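Glycerophosphodiester phosphodiesterase (Parabacteroides distasonis, PDB 3NO3) belongs to the glycerophosphoryl diester phosphodiesterase family, whose members have a TIM-barrel fold, and holds a magnesium ion at an acidic site. Local coordinates at residues E17-R29 with S77-R91. Residues are numbered along the deposited sequence; the frame is centred on the assembly and turned at random. Where two conformers were deposited one is given.
Sequences EGSAQNSIRSLER and SNGEKLPTLEQYLKR
Glu80 grips the first turn of helix 24-32 through both carboxylate oxygens: Ile24 N donates to OE1 of Glu80 (2.9 Å) on its syn lone pair, and Arg25 N reaches OE2 of Glu80 at 3.1 Å, also from the syn side. With CG anti to the carbonyl carbon (chi1 -72°) and the chain extended beyond, the carboxylate is carried to the helix start. The acid thus supplements the capping box of Ser23 and Ser26, and its negative charge would suit the positive end of the helix dipole. Asn78 steadies this carboxylate: ND2 of Asn78 donates to Glu80 OE2 from above the carboxylate plane and, in the carbonyl plane of Gly18, to Gly18 O (2.9 Å), while OD1 accepts from Glu80 N in an Asx turn. One water links Ser77 OG to Ser19 O, another to Gln21 N.

Leu27 CD2 lies over one face of the Tyr88 ring, a CH-pi contact 4.2 Å from the centroid, and Ile24 CD1 touches Tyr88 CD1. Tyr88 OH lies 2.7 Å from Ser23 O, a weak bond at most. Beyond them, Glu28 and Arg91 form a salt bridge, nearly straight (174°) from Arg91 NE to the anti lone pair of Glu28 OE2 (2.7 Å).

Asn22 ND2 donates a hydrogen bond to OD2 of Asp41, a magnesium ligand, and Tyr88 meets Phe40 of strand 37-44. Helices 24-32 and 85-94, whose contacting segments cross at -26°, pack side by side outside the parallel barrel, as expected for a TIM-barrel fold.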
loop_
_atom_site.group_PDB
_atom_site.type_symbol
_atom_site.label_atom_id
_atom_site.label_comp_id
_atom_site.label_asym_id
_atom_site.label_seq_id
_atom_site.Cartn_x
_atom_site.Cartn_y
_atom_site.Cartn_z
ATOM N N GLU A 17 -18.326 4.948 9.047
ATOM C CA GLU A 17 -19.255 4.024 9.738
ATOM C C GLU A 17 -19.156 2.549 9.339
ATOM O O GLU A 17 -19.224 2.221 8.146
ATOM C CB GLU A 17 -20.691 4.477 9.505
ATOM C CG GLU A 17 -21.775 3.650 10.183
ATOM C CD GLU A 17 -23.179 4.207 9.908
ATOM O OE1 GLU A 17 -23.345 5.158 9.093
ATOM O OE2 GLU A 17 -24.129 3.679 10.525
ATOM N N GLY A 18 -18.998 1.688 10.348
ATOM C CA GLY A 18 -18.932 0.240 10.156
ATOM C C GLY A 18 -17.621 -0.336 9.665
ATOM O O GLY A 18 -17.488 -1.578 9.586
ATOM N N SER A 19 -16.641 0.535 9.400
ATOM C CA SER A 19 -15.381 0.160 8.789
ATOM C C SER A 19 -14.299 -0.058 9.844
ATOM O O SER A 19 -14.526 0.112 11.038
ATOM C CB SER A 19 -15.003 1.155 7.692
ATOM O OG SER A 19 -14.024 0.569 6.805
ATOM N N ALA A 20 -13.156 -0.544 9.382
ATOM C CA ALA A 20 -12.033 -0.957 10.208
ATOM C C ALA A 20 -10.857 -0.953 9.301
ATOM O O ALA A 20 -10.997 -1.183 8.122
ATOM C CB ALA A 20 -12.206 -2.381 10.773
ATOM N N GLN A 21 -9.683 -0.706 9.864
ATOM C CA GLN A 21 -8.432 -0.796 9.081
ATOM C C GLN A 21 -8.275 -2.172 8.464
ATOM O O GLN A 21 -8.585 -3.191 9.113
ATOM C CB GLN A 21 -7.234 -0.462 9.999
ATOM C CG GLN A 21 -7.243 0.979 10.433
ATOM C CD GLN A 21 -6.182 1.329 11.468
ATOM O OE1 GLN A 21 -5.166 0.648 11.601
ATOM N NE2 GLN A 21 -6.406 2.432 12.176
ATOM N N ASN A 22 -7.803 -2.236 7.214
ATOM C CA ASN A 22 -7.419 -3.522 6.587
ATOM C C ASN A 22 -8.530 -4.567 6.558
ATOM O O ASN A 22 -8.321 -5.758 6.837
ATOM C CB ASN A 22 -6.128 -4.071 7.246
ATOM C CG ASN A 22 -4.868 -3.378 6.750
ATOM O OD1 ASN A 22 -4.695 -3.263 5.569
ATOM N ND2 ASN A 22 -3.970 -2.961 7.647
ATOM N N SER A 23 -9.739 -4.101 6.254
ATOM C CA SER A 23 -10.949 -4.931 6.316
ATOM C C SER A 23 -11.606 -5.021 4.933
ATOM O O SER A 23 -11.290 -4.258 4.011
ATOM C CB SER A 23 -11.934 -4.328 7.334
ATOM O OG SER A 23 -12.465 -3.090 6.922
ATOM N N ILE A 24 -12.536 -5.952 4.811
ATOM C CA ILE A 24 -13.379 -6.078 3.632
ATOM C C ILE A 24 -14.189 -4.779 3.462
ATOM O O ILE A 24 -14.213 -4.190 2.366
ATOM C CB ILE A 24 -14.292 -7.292 3.746
ATOM C CG1 ILE A 24 -13.448 -8.594 3.747
ATOM C CG2 ILE A 24 -15.449 -7.201 2.675
ATOM C CD1 ILE A 24 -12.638 -8.896 2.474
ATOM N N ARG A 25 -14.734 -4.257 4.572
ATOM C CA ARG A 25 -15.509 -3.029 4.547
ATOM C C ARG A 25 -14.666 -1.848 4.065
ATOM O O ARG A 25 -15.140 -1.065 3.281
ATOM C CB ARG A 25 -16.103 -2.772 5.937
ATOM C CG ARG A 25 -16.887 -1.503 6.146
ATOM C CD ARG A 25 -18.209 -1.387 5.452
ATOM N NE ARG A 25 -19.099 -0.473 6.205
ATOM C CZ ARG A 25 -20.298 -0.042 5.806
ATOM N NH1 ARG A 25 -21.000 0.758 6.609
ATOM N NH2 ARG A 25 -20.810 -0.382 4.624
ATOM N N SER A 26 -13.411 -1.738 4.520
ATOM C CA SER A 26 -12.566 -0.589 4.121
ATOM C C SER A 26 -12.176 -0.614 2.638
ATOM O O SER A 26 -12.135 0.436 1.992
ATOM C CB SER A 26 -11.355 -0.396 5.052
ATOM O OG SER A 26 -10.291 -1.355 4.860
ATOM N N LEU A 27 -11.940 -1.816 2.122
ATOM C CA LEU A 27 -11.697 -2.039 0.712
ATOM C C LEU A 27 -12.956 -1.642 -0.098
ATOM O O LEU A 27 -12.837 -0.937 -1.101
ATOM C CB LEU A 27 -11.351 -3.504 0.464
ATOM C CG LEU A 27 -11.233 -3.974 -0.985
ATOM C CD1 LEU A 27 -10.136 -3.250 -1.705
ATOM C CD2 LEU A 27 -11.049 -5.467 -0.980
ATOM N N GLU A 28 -14.123 -2.099 0.351
ATOM C CA GLU A 28 -15.397 -1.771 -0.319
ATOM C C GLU A 28 -15.674 -0.279 -0.313
ATOM O O GLU A 28 -16.065 0.299 -1.341
ATOM C CB GLU A 28 -16.568 -2.497 0.344
ATOM C CG GLU A 28 -16.590 -4.035 0.183
ATOM C CD GLU A 28 -17.687 -4.730 1.016
ATOM O OE1 GLU A 28 -18.203 -4.137 1.998
ATOM O OE2 GLU A 28 -18.052 -5.892 0.677
ATOM N N ARG A 29 -15.462 0.354 0.832
ATOM C CA ARG A 29 -15.696 1.778 0.940
ATOM C C ARG A 29 -14.697 2.618 0.111
ATOM O O ARG A 29 -15.097 3.640 -0.485
ATOM C CB ARG A 29 -15.728 2.209 2.409
ATOM C CG ARG A 29 -16.876 1.606 3.206
ATOM C CD ARG A 29 -18.267 2.230 2.927
ATOM N NE ARG A 29 -18.326 3.602 3.386
ATOM C CZ ARG A 29 -18.422 4.713 2.650
ATOM N NH1 ARG A 29 -18.558 4.704 1.327
ATOM N NH2 ARG A 29 -18.404 5.874 3.273
ATOM N N SER A 77 -11.667 -4.606 14.508
ATOM C CA SER A 77 -12.391 -3.583 15.288
ATOM C C SER A 77 -13.868 -3.455 14.963
ATOM O O SER A 77 -14.634 -2.982 15.826
ATOM C CB SER A 77 -11.691 -2.215 15.173
ATOM O OG SER A 77 -11.772 -1.650 13.877
ATOM N N ASN A 78 -14.282 -3.890 13.763
ATOM C CA ASN A 78 -15.708 -3.924 13.361
ATOM C C ASN A 78 -16.339 -5.314 13.427
ATOM O O ASN A 78 -17.422 -5.516 12.889
ATOM C CB ASN A 78 -15.909 -3.310 11.948
ATOM C CG ASN A 78 -15.307 -4.181 10.828
ATOM O OD1 ASN A 78 -14.530 -5.118 11.104
ATOM N ND2 ASN A 78 -15.653 -3.876 9.566
ATOM N N GLY A 79 -15.684 -6.260 14.098
ATOM C CA GLY A 79 -16.211 -7.633 14.218
ATOM C C GLY A 79 -15.913 -8.585 13.065
ATOM O O GLY A 79 -16.196 -9.767 13.181
ATOM N N GLU A 80 -15.343 -8.127 11.952
ATOM C CA GLU A 80 -14.932 -9.069 10.881
ATOM C C GLU A 80 -13.860 -10.026 11.370
ATOM O O GLU A 80 -13.065 -9.646 12.217
ATOM C CB GLU A 80 -14.316 -8.320 9.683
ATOM C CG GLU A 80 -15.271 -7.546 8.828
ATOM C CD GLU A 80 -14.542 -6.883 7.628
ATOM O OE1 GLU A 80 -13.526 -7.469 7.120
ATOM O OE2 GLU A 80 -15.014 -5.771 7.243
ATOM N N LYS A 81 -13.789 -11.222 10.791
ATOM C CA LYS A 81 -12.679 -12.124 11.038
ATOM C C LYS A 81 -11.435 -11.610 10.311
ATOM O O LYS A 81 -11.532 -10.934 9.277
ATOM C CB LYS A 81 -13.013 -13.583 10.616
ATOM C CG LYS A 81 -13.809 -14.421 11.665
ATOM C CD LYS A 81 -14.085 -15.893 11.153
ATOM N N LEU A 82 -10.272 -11.915 10.869
ATOM C CA LEU A 82 -8.996 -11.634 10.236
ATOM C C LEU A 82 -9.046 -12.064 8.779
ATOM O O LEU A 82 -9.285 -13.225 8.549
ATOM C CB LEU A 82 -7.872 -12.404 10.943
ATOM C CG LEU A 82 -6.460 -12.256 10.394
ATOM C CD1 LEU A 82 -5.978 -10.798 10.514
ATOM C CD2 LEU A 82 -5.523 -13.235 11.126
ATOM N N PRO A 83 -8.814 -11.148 7.790
ATOM C CA PRO A 83 -8.932 -11.618 6.405
ATOM C C PRO A 83 -7.711 -12.410 5.952
ATOM O O PRO A 83 -6.570 -12.031 6.275
ATOM C CB PRO A 83 -9.010 -10.313 5.587
ATOM C CG PRO A 83 -9.388 -9.261 6.529
ATOM C CD PRO A 83 -8.760 -9.680 7.841
ATOM N N THR A 84 -7.927 -13.462 5.187
ATOM C CA THR A 84 -6.832 -14.021 4.385
ATOM C C THR A 84 -6.632 -13.077 3.216
ATOM O O THR A 84 -7.557 -12.343 2.811
ATOM C CB THR A 84 -7.095 -15.445 3.885
ATOM O OG1 THR A 84 -8.238 -15.446 3.032
ATOM C CG2 THR A 84 -7.340 -16.437 5.067
ATOM N N LEU A 85 -5.430 -13.095 2.652
ATOM C CA LEU A 85 -5.158 -12.365 1.425
ATOM C C LEU A 85 -6.063 -12.878 0.323
ATOM O O LEU A 85 -6.618 -12.086 -0.447
ATOM C CB LEU A 85 -3.693 -12.496 0.986
ATOM C CG LEU A 85 -3.344 -11.808 -0.368
ATOM C CD1 LEU A 85 -3.636 -10.254 -0.261
ATOM C CD2 LEU A 85 -1.836 -12.137 -0.803
ATOM N N GLU A 86 -6.251 -14.194 0.254
ATOM C CA GLU A 86 -7.163 -14.754 -0.720
ATOM C C GLU A 86 -8.554 -14.142 -0.645
ATOM O O GLU A 86 -9.114 -13.815 -1.682
ATOM C CB GLU A 86 -7.289 -16.253 -0.526
ATOM C CG GLU A 86 -8.171 -16.970 -1.552
ATOM C CD GLU A 86 -8.398 -18.450 -1.244
ATOM O OE1 GLU A 86 -8.420 -18.839 -0.034
ATOM O OE2 GLU A 86 -8.593 -19.228 -2.248
ATOM N N GLN A 87 -9.110 -14.055 0.554
ATOM C CA GLN A 87 -10.429 -13.387 0.730
ATOM C C GLN A 87 -10.413 -11.932 0.274
ATOM O O GLN A 87 -11.390 -11.412 -0.342
ATOM C CB GLN A 87 -10.858 -13.427 2.197
ATOM C CG GLN A 87 -11.318 -14.827 2.655
ATOM C CD GLN A 87 -11.257 -15.042 4.135
ATOM O OE1 GLN A 87 -10.978 -14.118 4.920
ATOM N NE2 GLN A 87 -11.561 -16.262 4.544
ATOM N N TYR A 88 -9.326 -11.244 0.589
ATOM C CA TYR A 88 -9.177 -9.810 0.259
ATOM C C TYR A 88 -9.180 -9.651 -1.237
ATOM O O TYR A 88 -9.908 -8.797 -1.778
ATOM C CB TYR A 88 -7.899 -9.199 0.893
ATOM C CG TYR A 88 -8.101 -7.807 1.464
ATOM C CD1 TYR A 88 -8.782 -7.631 2.654
ATOM C CD2 TYR A 88 -7.619 -6.674 0.814
ATOM C CE1 TYR A 88 -8.992 -6.360 3.210
ATOM C CE2 TYR A 88 -7.814 -5.400 1.375
ATOM C CZ TYR A 88 -8.491 -5.259 2.567
ATOM O OH TYR A 88 -8.725 -3.988 3.078
ATOM N N LEU A 89 -8.422 -10.520 -1.916
ATOM C CA LEU A 89 -8.346 -10.518 -3.361
ATOM C C LEU A 89 -9.610 -11.004 -4.058
ATOM O O LEU A 89 -9.939 -10.474 -5.116
ATOM C CB LEU A 89 -7.124 -11.336 -3.830
ATOM C CG LEU A 89 -5.805 -10.736 -3.300
ATOM C CD1 LEU A 89 -4.645 -11.550 -3.837
ATOM C CD2 LEU A 89 -5.627 -9.225 -3.589
ATOM N N LYS A 90 -10.332 -11.969 -3.486
ATOM C CA LYS A 90 -11.588 -12.412 -4.073
ATOM C C LYS A 90 -12.566 -11.223 -4.104
ATOM O O LYS A 90 -13.273 -11.001 -5.099
ATOM C CB LYS A 90 -12.155 -13.606 -3.286
ATOM C CG LYS A 90 -13.509 -14.182 -3.755
ATOM C CD LYS A 90 -13.829 -15.525 -3.048
ATOM C CE LYS A 90 -15.258 -16.041 -3.287
ATOM N NZ LYS A 90 -16.328 -15.100 -2.803
ATOM N N ARG A 91 -12.601 -10.445 -3.024
ATOM C CA ARG A 91 -13.492 -9.264 -2.980
ATOM C C ARG A 91 -13.015 -8.171 -3.956
ATOM O O ARG A 91 -13.812 -7.618 -4.708
ATOM C CB ARG A 91 -13.587 -8.710 -1.539
ATOM C CG ARG A 91 -14.634 -7.564 -1.337
ATOM C CD ARG A 91 -16.039 -8.049 -1.469
ATOM N NE ARG A 91 -17.026 -6.984 -1.592
ATOM C CZ ARG A 91 -17.444 -6.421 -2.734
ATOM N NH1 ARG A 91 -16.943 -6.738 -3.931
ATOM N NH2 ARG A 91 -18.385 -5.482 -2.675
HETATM O O HOH W 1 -13.928 -0.133 13.774
HETATM O O HOH W 2 -9.451 -0.474 12.860
#